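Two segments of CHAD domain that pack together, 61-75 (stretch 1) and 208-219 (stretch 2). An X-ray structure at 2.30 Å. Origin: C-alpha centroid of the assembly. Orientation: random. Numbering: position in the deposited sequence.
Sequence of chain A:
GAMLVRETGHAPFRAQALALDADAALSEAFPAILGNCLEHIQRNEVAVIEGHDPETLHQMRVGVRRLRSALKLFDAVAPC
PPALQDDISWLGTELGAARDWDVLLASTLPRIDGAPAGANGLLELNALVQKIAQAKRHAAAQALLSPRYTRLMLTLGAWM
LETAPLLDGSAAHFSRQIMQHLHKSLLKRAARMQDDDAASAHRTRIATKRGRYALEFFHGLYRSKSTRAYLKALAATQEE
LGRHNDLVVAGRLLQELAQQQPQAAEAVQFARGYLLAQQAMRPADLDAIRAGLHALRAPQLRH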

ATOM      1  N   ARG A  61       7.221  -0.383   3.145  1.00 50.47           N
ATOM      2  CA  ARG A  61       5.805  -0.166   3.456  1.00 50.67           C
ATOM      3  C   ARG A  61       4.916  -0.881   2.433  1.00 54.63           C
ATOM      4  O   ARG A  61       3.941  -1.526   2.826  1.00 54.01           O
ATOM      5  CB  ARG A  61       5.476   1.346   3.529  1.00 51.41           C
ATOM      6  CG  ARG A  61       4.013   1.685   3.867  1.00 60.47           C
ATOM      7  CD  ARG A  61       3.632   1.262   5.276  1.00 68.45           C
ATOM      8  NE  ARG A  61       2.183   1.252   5.481  1.00 74.26           N
ATOM      9  CZ  ARG A  61       1.436   0.152   5.510  1.00 85.57           C
ATOM     10  NH1 ARG A  61       1.992  -1.042   5.344  1.00 70.39           N
ATOM     11  NH2 ARG A  61       0.128   0.237   5.711  1.00 71.94           N
ATOM     12  N   VAL A  62       5.275  -0.782   1.131  1.00 51.62           N
ATOM     13  CA  VAL A  62       4.574  -1.429   0.013  1.00 51.44           C
ATOM     14  C   VAL A  62       4.646  -2.958   0.179  1.00 55.10           C
ATOM     15  O   VAL A  62       3.639  -3.640  -0.021  1.00 54.66           O
ATOM     16  CB  VAL A  62       5.079  -0.920  -1.372  1.00 55.35           C
ATOM     17  CG1 VAL A  62       4.655  -1.839  -2.520  1.00 55.02           C
ATOM     18  CG2 VAL A  62       4.604   0.507  -1.633  1.00 55.11           C
ATOM     19  N   GLY A  63       5.811  -3.453   0.606  1.00 51.40           N
ATOM     20  CA  GLY A  63       6.057  -4.867   0.877  1.00 51.09           C
ATOM     21  C   GLY A  63       5.138  -5.427   1.946  1.00 54.86           C
ATOM     22  O   GLY A  63       4.666  -6.561   1.822  1.00 54.39           O
ATOM     23  N   VAL A  64       4.877  -4.627   3.003  1.00 51.65           N
ATOM     24  CA  VAL A  64       3.985  -4.969   4.116  1.00 51.82           C
ATOM     25  C   VAL A  64       2.536  -5.013   3.603  1.00 56.90           C
ATOM     26  O   VAL A  64       1.809  -5.958   3.922  1.00 56.90           O
ATOM     27  CB  VAL A  64       4.184  -4.027   5.341  1.00 55.73           C
ATOM     28  CG1 VAL A  64       3.108  -4.238   6.408  1.00 55.53           C
ATOM     29  CG2 VAL A  64       5.571  -4.212   5.950  1.00 55.57           C
ATOM     30  N   ARG A  65       2.145  -4.018   2.775  1.00 54.09           N
ATOM     31  CA  ARG A  65       0.818  -3.926   2.155  1.00 54.40           C
ATOM     32  C   ARG A  65       0.560  -5.106   1.218  1.00 59.17           C
ATOM     33  O   ARG A  65      -0.537  -5.669   1.245  1.00 59.27           O
ATOM     34  CB  ARG A  65       0.659  -2.608   1.388  1.00 54.43           C
ATOM     35  CG  ARG A  65       0.142  -1.469   2.240  1.00 64.69           C
ATOM     36  CD  ARG A  65      -0.482  -0.396   1.372  1.00 73.82           C
ATOM     37  NE  ARG A  65      -0.492   0.903   2.042  1.00 82.45           N
ATOM     38  CZ  ARG A  65       0.476   1.808   1.933  1.00 97.93           C
ATOM     39  NH1 ARG A  65       1.538   1.568   1.175  1.00 86.41           N
ATOM     40  NH2 ARG A  65       0.385   2.964   2.577  1.00 84.33           N
ATOM     41  N   ARG A  66       1.578  -5.487   0.408  1.00 55.89           N
ATOM     42  CA  ARG A  66       1.532  -6.616  -0.531  1.00 55.65           C
ATOM     43  C   ARG A  66       1.349  -7.932   0.225  1.00 60.55           C
ATOM     44  O   ARG A  66       0.592  -8.790  -0.227  1.00 60.10           O
ATOM     45  CB  ARG A  66       2.811  -6.675  -1.385  1.00 54.23           C
ATOM     46  CG  ARG A  66       2.829  -5.682  -2.535  1.00 58.95           C
ATOM     47  CD  ARG A  66       4.131  -5.714  -3.313  1.00 63.08           C
ATOM     48  NE  ARG A  66       4.218  -6.883  -4.188  1.00 68.25           N
ATOM     49  CZ  ARG A  66       5.025  -7.919  -3.986  1.00 83.24           C
ATOM     50  NH1 ARG A  66       5.029  -8.939  -4.832  1.00 70.61           N
ATOM     51  NH2 ARG A  66       5.839  -7.943  -2.937  1.00 71.85           N
ATOM     52  N   LEU A  67       2.023  -8.072   1.385  1.00 58.07           N
ATOM     53  CA  LEU A  67       1.942  -9.244   2.253  1.00 58.38           C
ATOM     54  C   LEU A  67       0.538  -9.385   2.856  1.00 63.84           C
ATOM     55  O   LEU A  67      -0.020 -10.482   2.827  1.00 63.34           O
ATOM     56  CB  LEU A  67       3.018  -9.168   3.358  1.00 58.35           C
ATOM     57  CG  LEU A  67       3.072 -10.322   4.370  1.00 62.84           C
ATOM     58  CD1 LEU A  67       3.779 -11.544   3.793  1.00 62.94           C
ATOM     59  CD2 LEU A  67       3.757  -9.886   5.648  1.00 65.03           C
ATOM     60  N   ARG A  68      -0.030  -8.275   3.379  1.00 62.06           N
ATOM     61  CA  ARG A  68      -1.364  -8.249   3.982  1.00 62.75           C
ATOM     62  C   ARG A  68      -2.462  -8.604   2.970  1.00 68.11           C
ATOM     63  O   ARG A  68      -3.370  -9.365   3.311  1.00 67.94           O
ATOM     64  CB  ARG A  68      -1.645  -6.898   4.654  1.00 63.82           C
ATOM     65  CG  ARG A  68      -2.592  -7.018   5.841  1.00 77.22           C
ATOM     66  CD  ARG A  68      -3.391  -5.753   6.076  1.00 90.68           C
ATOM     67  NE  ARG A  68      -2.629  -4.739   6.808  1.00101.46           N
ATOM     68  CZ  ARG A  68      -2.622  -4.613   8.132  1.00115.97           C
ATOM     69  NH1 ARG A  68      -3.329  -5.443   8.890  1.00102.64           N
ATOM     70  NH2 ARG A  68      -1.910  -3.653   8.708  1.00102.95           N
ATOM     71  N   SER A  69      -2.357  -8.081   1.726  1.00 65.29           N
ATOM     72  CA  SER A  69      -3.309  -8.367   0.647  1.00 65.47           C
ATOM     73  C   SER A  69      -3.199  -9.823   0.185  1.00 69.42           C
ATOM     74  O   SER A  69      -4.218 -10.428  -0.153  1.00 69.01           O
ATOM     75  CB  SER A  69      -3.125  -7.402  -0.523  1.00 69.52           C
ATOM     76  OG  SER A  69      -1.854  -7.543  -1.136  1.00 80.17           O
ATOM     77  N   ALA A  70      -1.970 -10.390   0.201  1.00 66.31           N
ATOM     78  CA  ALA A  70      -1.708 -11.788  -0.158  1.00 66.24           C
ATOM     79  C   ALA A  70      -2.322 -12.725   0.887  1.00 71.14           C
ATOM     80  O   ALA A  70      -2.884 -13.752   0.522  1.00 70.84           O
ATOM     81  CB  ALA A  70      -0.212 -12.039  -0.274  1.00 66.86           C
ATOM     82  N   LEU A  71      -2.253 -12.349   2.179  1.00 68.72           N
ATOM     83  CA  LEU A  71      -2.840 -13.131   3.272  1.00 69.04           C
ATOM     84  C   LEU A  71      -4.372 -13.058   3.248  1.00 74.60           C
ATOM     85  O   LEU A  71      -5.034 -13.997   3.693  1.00 74.19           O
ATOM     86  CB  LEU A  71      -2.295 -12.683   4.640  1.00 68.95           C
ATOM     87  CG  LEU A  71      -0.831 -13.021   4.932  1.00 73.59           C
ATOM     88  CD1 LEU A  71      -0.234 -12.042   5.910  1.00 73.71           C
ATOM     89  CD2 LEU A  71      -0.676 -14.439   5.450  1.00 76.03           C
ATOM     90  N   LYS A  72      -4.927 -11.953   2.707  1.00 72.56           N
ATOM     91  CA  LYS A  72      -6.367 -11.729   2.585  1.00 73.14           C
ATOM     92  C   LYS A  72      -6.983 -12.638   1.516  1.00 78.30           C
ATOM     93  O   LYS A  72      -8.064 -13.185   1.741  1.00 78.12           O
ATOM     94  CB  LYS A  72      -6.667 -10.251   2.294  1.00 76.05           C
ATOM     95  CG  LYS A  72      -8.075  -9.820   2.706  1.00 92.90           C
ATOM     96  CD  LYS A  72      -8.238  -8.297   2.758  1.00103.51           C
ATOM     97  CE  LYS A  72      -7.812  -7.673   4.073  1.00114.27           C
ATOM     98  NZ  LYS A  72      -8.742  -8.009   5.186  1.00122.99           N
ATOM     99  N   LEU A  73      -6.301 -12.804   0.362  1.00 75.60           N
ATOM    100  CA  LEU A  73      -6.785 -13.671  -0.715  1.00 75.85           C
ATOM    101  C   LEU A  73      -6.589 -15.157  -0.387  1.00 80.27           C
ATOM    102  O   LEU A  73      -7.419 -15.978  -0.778  1.00 80.24           O
ATOM    103  CB  LEU A  73      -6.211 -13.299  -2.102  1.00 76.01           C
ATOM    104  CG  LEU A  73      -4.693 -13.181  -2.260  1.00 80.81           C
ATOM    105  CD1 LEU A  73      -4.094 -14.467  -2.808  1.00 81.03           C
ATOM    106  CD2 LEU A  73      -4.342 -12.038  -3.188  1.00 83.17           C
ATOM    107  N   PHE A  74      -5.512 -15.492   0.354  1.00 76.91           N
ATOM    108  CA  PHE A  74      -5.197 -16.859   0.780  1.00 76.77           C
ATOM    109  C   PHE A  74      -5.896 -17.245   2.100  1.00 82.15           C
ATOM    110  O   PHE A  74      -5.706 -18.366   2.565  1.00 81.92           O
ATOM    111  CB  PHE A  74      -3.670 -17.054   0.928  1.00 78.21           C
ATOM    112  CG  PHE A  74      -2.858 -17.201  -0.340  1.00 79.36           C
ATOM    113  CD1 PHE A  74      -3.130 -18.219  -1.247  1.00 82.07           C
ATOM    114  CD2 PHE A  74      -1.757 -16.387  -0.578  1.00 81.17           C
ATOM    115  CE1 PHE A  74      -2.362 -18.371  -2.404  1.00 82.82           C
ATOM    116  CE2 PHE A  74      -0.991 -16.537  -1.736  1.00 83.86           C
ATOM    117  CZ  PHE A  74      -1.300 -17.526  -2.642  1.00 81.83           C
ATOM    118  N   ASP A  75      -6.693 -16.328   2.698  1.00 79.89           N
ATOM    119  CA  ASP A  75      -7.396 -16.515   3.979  1.00 80.31           C
ATOM    120  C   ASP A  75      -8.319 -17.741   4.034  1.00 85.41           C
ATOM    121  O   ASP A  75      -8.390 -18.390   5.081  1.00 85.09           O
ATOM    122  CB  ASP A  75      -8.171 -15.242   4.371  1.00 82.23           C
ATOM    123  CG  ASP A  75      -8.706 -15.248   5.791  1.00 92.78           C
ATOM    124  OD1 ASP A  75      -7.898 -15.086   6.732  1.00 93.39           O
ATOM    125  OD2 ASP A  75      -9.934 -15.410   5.962  1.00 98.86           O
ATOM    126  N   THR A 208      -8.603  -1.340  -6.136  1.00 69.61           N
ATOM    127  CA  THR A 208      -7.640  -1.053  -7.196  1.00 69.21           C
ATOM    128  C   THR A 208      -6.260  -1.613  -6.803  1.00 72.08           C
ATOM    129  O   THR A 208      -5.574  -2.184  -7.652  1.00 71.41           O
ATOM    130  CB  THR A 208      -7.618   0.462  -7.461  1.00 79.29           C
ATOM    131  OG1 THR A 208      -8.919   0.888  -7.867  1.00 80.67           O
ATOM    132  CG2 THR A 208      -6.621   0.857  -8.516  1.00 78.43           C
ATOM    133  N   LYS A 209      -5.865  -1.444  -5.520  1.00 68.18           N
ATOM    134  CA  LYS A 209      -4.597  -1.933  -4.973  1.00 67.86           C
ATOM    135  C   LYS A 209      -4.588  -3.461  -4.893  1.00 71.18           C
ATOM    136  O   LYS A 209      -3.616  -4.081  -5.331  1.00 70.41           O
ATOM    137  CB  LYS A 209      -4.314  -1.318  -3.590  1.00 70.43           C
ATOM    138  CG  LYS A 209      -3.481  -0.045  -3.636  1.00 84.07           C
ATOM    139  CD  LYS A 209      -3.096   0.410  -2.233  1.00 94.07           C
ATOM    140  CE  LYS A 209      -2.177   1.606  -2.247  1.00104.06           C
ATOM    141  NZ  LYS A 209      -1.835   2.053  -0.872  1.00111.58           N
ATOM    142  N   ARG A 210      -5.681  -4.061  -4.358  1.00 67.94           N
ATOM    143  CA  ARG A 210      -5.861  -5.513  -4.226  1.00 67.97           C
ATOM    144  C   ARG A 210      -5.791  -6.205  -5.589  1.00 71.63           C
ATOM    145  O   ARG A 210      -5.138  -7.241  -5.711  1.00 71.07           O
ATOM    146  CB  ARG A 210      -7.197  -5.845  -3.537  1.00 68.90           C
ATOM    147  CG  ARG A 210      -7.201  -5.650  -2.029  1.00 80.70           C
ATOM    148  CD  ARG A 210      -8.587  -5.887  -1.463  1.00 92.91           C
ATOM    149  NE  ARG A 210      -8.670  -5.539  -0.043  1.00103.40           N
ATOM    150  CZ  ARG A 210      -9.786  -5.583   0.678  1.00118.24           C
ATOM    151  NH1 ARG A 210     -10.931  -5.960   0.121  1.00106.13           N
ATOM    152  NH2 ARG A 210      -9.768  -5.248   1.960  1.00104.71           N
ATOM    153  N   GLY A 211      -6.442  -5.607  -6.592  1.00 68.28           N
ATOM    154  CA  GLY A 211      -6.477  -6.101  -7.965  1.00 68.06           C
ATOM    155  C   GLY A 211      -5.135  -6.026  -8.664  1.00 71.63           C
ATOM    156  O   GLY A 211      -4.794  -6.924  -9.440  1.00 70.73           O
ATOM    157  N   ARG A 212      -4.362  -4.952  -8.388  1.00 68.53           N
ATOM    158  CA  ARG A 212      -3.025  -4.731  -8.946  1.00 68.64           C
ATOM    159  C   ARG A 212      -2.036  -5.755  -8.377  1.00 72.91           C
ATOM    160  O   ARG A 212      -1.273  -6.345  -9.143  1.00 72.64           O
ATOM    161  CB  ARG A 212      -2.541  -3.296  -8.661  1.00 69.68           C
ATOM    162  CG  ARG A 212      -1.332  -2.873  -9.491  1.00 81.84           C
ATOM    163  CD  ARG A 212      -0.853  -1.471  -9.158  1.00 92.88           C
ATOM    164  NE  ARG A 212       0.059  -1.456  -8.011  1.00101.77           N
ATOM    165  CZ  ARG A 212       1.382  -1.558  -8.097  1.00116.93           C
ATOM    166  NH1 ARG A 212       1.971  -1.696  -9.279  1.00103.36           N
ATOM    167  NH2 ARG A 212       2.128  -1.530  -7.000  1.00105.97           N
ATOM    168  N   TYR A 213      -2.065  -5.974  -7.043  1.00 69.47           N
ATOM    169  CA  TYR A 213      -1.179  -6.915  -6.353  1.00 69.27           C
ATOM    170  C   TYR A 213      -1.429  -8.369  -6.757  1.00 73.61           C
ATOM    171  O   TYR A 213      -0.470  -9.070  -7.086  1.00 72.82           O
ATOM    172  CB  TYR A 213      -1.244  -6.741  -4.820  1.00 70.08           C
ATOM    173  CG  TYR A 213      -0.797  -5.389  -4.296  1.00 71.17           C
ATOM    174  CD1 TYR A 213       0.205  -4.664  -4.938  1.00 72.97           C
ATOM    175  CD2 TYR A 213      -1.314  -4.875  -3.111  1.00 71.77           C
ATOM    176  CE1 TYR A 213       0.631  -3.429  -4.450  1.00 73.46           C
ATOM    177  CE2 TYR A 213      -0.885  -3.648  -2.606  1.00 72.57           C
ATOM    178  CZ  TYR A 213       0.089  -2.929  -3.277  1.00 79.57           C
ATOM    179  OH  TYR A 213       0.511  -1.719  -2.782  1.00 80.31           O
ATOM    180  N   ALA A 214      -2.710  -8.806  -6.768  1.00 70.82           N
ATOM    181  CA  ALA A 214      -3.118 -10.166  -7.142  1.00 71.05           C
ATOM    182  C   ALA A 214      -2.704 -10.526  -8.569  1.00 75.57           C
ATOM    183  O   ALA A 214      -2.269 -11.652  -8.808  1.00 74.95           O
ATOM    184  CB  ALA A 214      -4.617 -10.335  -6.975  1.00 71.78           C
ATOM    185  N   LEU A 215      -2.804  -9.564  -9.502  1.00 72.89           N
ATOM    186  CA  LEU A 215      -2.412  -9.761 -10.895  1.00 73.23           C
ATOM    187  C   LEU A 215      -0.887  -9.821 -11.046  1.00 78.00           C
ATOM    188  O   LEU A 215      -0.393 -10.488 -11.955  1.00 77.71           O
ATOM    189  CB  LEU A 215      -3.030  -8.675 -11.789  1.00 73.37           C
ATOM    190  CG  LEU A 215      -3.239  -9.020 -13.266  1.00 78.18           C
ATOM    191  CD1 LEU A 215      -4.203 -10.200 -13.450  1.00 78.45           C
ATOM    192  CD2 LEU A 215      -3.766  -7.823 -14.016  1.00 80.21           C
ATOM    193  N   GLU A 216      -0.146  -9.148 -10.143  1.00 75.41           N
ATOM    194  CA  GLU A 216       1.319  -9.164 -10.122  1.00 75.49           C
ATOM    195  C   GLU A 216       1.818 -10.483  -9.526  1.00 80.25           C
ATOM    196  O   GLU A 216       2.876 -10.970  -9.930  1.00 79.65           O
ATOM    197  CB  GLU A 216       1.872  -7.977  -9.323  1.00 76.76           C
ATOM    198  CG  GLU A 216       1.868  -6.659 -10.080  1.00 86.16           C
ATOM    199  CD  GLU A 216       2.250  -5.427  -9.275  1.00102.43           C
ATOM    200  OE1 GLU A 216       2.083  -5.436  -8.033  1.00 89.74           O
ATOM    201  OE2 GLU A 216       2.706  -4.443  -9.898  1.00 96.38           O
ATOM    202  N   PHE A 217       1.054 -11.057  -8.564  1.00 77.63           N
ATOM    203  CA  PHE A 217       1.362 -12.330  -7.906  1.00 77.80           C
ATOM    204  C   PHE A 217       1.227 -13.496  -8.884  1.00 84.36           C
ATOM    205  O   PHE A 217       2.122 -14.339  -8.952  1.00 83.81           O
ATOM    206  CB  PHE A 217       0.452 -12.564  -6.681  1.00 79.13           C
ATOM    207  CG  PHE A 217       0.586 -11.608  -5.517  1.00 80.11           C
ATOM    208  CD1 PHE A 217       1.823 -11.077  -5.167  1.00 82.84           C
ATOM    209  CD2 PHE A 217      -0.512 -11.298  -4.723  1.00 81.90           C
ATOM    210  CE1 PHE A 217       1.947 -10.211  -4.078  1.00 83.63           C
ATOM    211  CE2 PHE A 217      -0.386 -10.430  -3.635  1.00 84.60           C
ATOM    212  CZ  PHE A 217       0.843  -9.894  -3.319  1.00 82.64           C
ATOM    213  N   PHE A 218       0.112 -13.535  -9.639  1.00 83.41           N
ATOM    214  CA  PHE A 218      -0.187 -14.569 -10.632  1.00 84.45           C
ATOM    215  C   PHE A 218       0.096 -14.039 -12.053  1.00 91.07           C
ATOM    216  O   PHE A 218      -0.695 -14.262 -12.971  1.00 90.78           O
ATOM    217  CB  PHE A 218      -1.650 -15.041 -10.484  1.00 86.30           C
ATOM    218  CG  PHE A 218      -2.028 -15.590  -9.126  1.00 87.93           C
ATOM    219  CD1 PHE A 218      -1.770 -16.917  -8.797  1.00 91.09           C
ATOM    220  CD2 PHE A 218      -2.678 -14.793  -8.191  1.00 90.06           C
ATOM    221  CE1 PHE A 218      -2.142 -17.430  -7.551  1.00 92.08           C
ATOM    222  CE2 PHE A 218      -3.040 -15.303  -6.942  1.00 92.97           C
ATOM    223  CZ  PHE A 218      -2.771 -16.619  -6.630  1.00 91.21           C
ATOM    224  N   HIS A 219       1.245 -13.353 -12.224  1.00 89.87           N
ATOM    225  CA  HIS A 219       1.699 -12.719 -13.468  1.00 90.77           C
ATOM    226  C   HIS A 219       1.865 -13.687 -14.657  1.00 96.04           C
ATOM    227  O   HIS A 219       1.329 -13.413 -15.734  1.00 95.82           O
ATOM    228  CB  HIS A 219       2.994 -11.917 -13.217  1.00 91.80           C
ATOM    229  CG  HIS A 219       3.628 -11.362 -14.456  1.00 95.40           C
ATOM    230  ND1 HIS A 219       4.830 -11.853 -14.931  1.00 97.27           N
ATOM    231  CD2 HIS A 219       3.193 -10.387 -15.289  1.00 97.27           C
ATOM    232  CE1 HIS A 219       5.092 -11.160 -16.027  1.00 96.74           C
ATOM    233  NE2 HIS A 219       4.135 -10.268 -16.284  1.00 97.09           N
TER
HETATM  234  O   HOH W   1       2.191  -7.580  -6.018  1.00 58.46           O

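What happens where stretch 2 enters the contact? The two helices cross almost at right angles, and no direct hydrogen bond joins them. Lys209 NZ lies 3.4 Å from Arg65 NE, over one face of the guanidinium; both are donors of like charge, so packing rather than attraction describes the pair. The CA-to-CB bond of Arg210 points sideways, but the end of its extended side chain comes nearer, and Lys72 CD lies over one face of its guanidinium, 3.5 Å from Arg210 NH2.

How does Tyr213 fit against the first helix? It is a knob, seated among Val62, Arg65, Arg66 and Ser69. Arg66 CG lies over the ring face, 3.7 Å from CE1 of Tyr213, in a CH-pi contact.

Does anything polar link the helices? Water 1 does: it accepts from Arg66 NE (2.8 Å) and donates to Tyr213 O (3.2 Å) and Glu216 OE1 (2.9 Å), bringing Glu216 into the contact indirectly.

What holds the far end together? Phe217, a second knob one turn on, sits among Arg66, Ser69, Ala70 and Leu73. Its CZ meets Arg66 O edge-on at 3.3 Å, while that oxygen accepts a hydrogen bond from Ser69 OG (2.9 Å). Past the helix, Phe218 extends the apolar packing: its CE2 is 4.3 Å from Leu73 CD1, and its CZ 4.3 Å from Phe74 CZ.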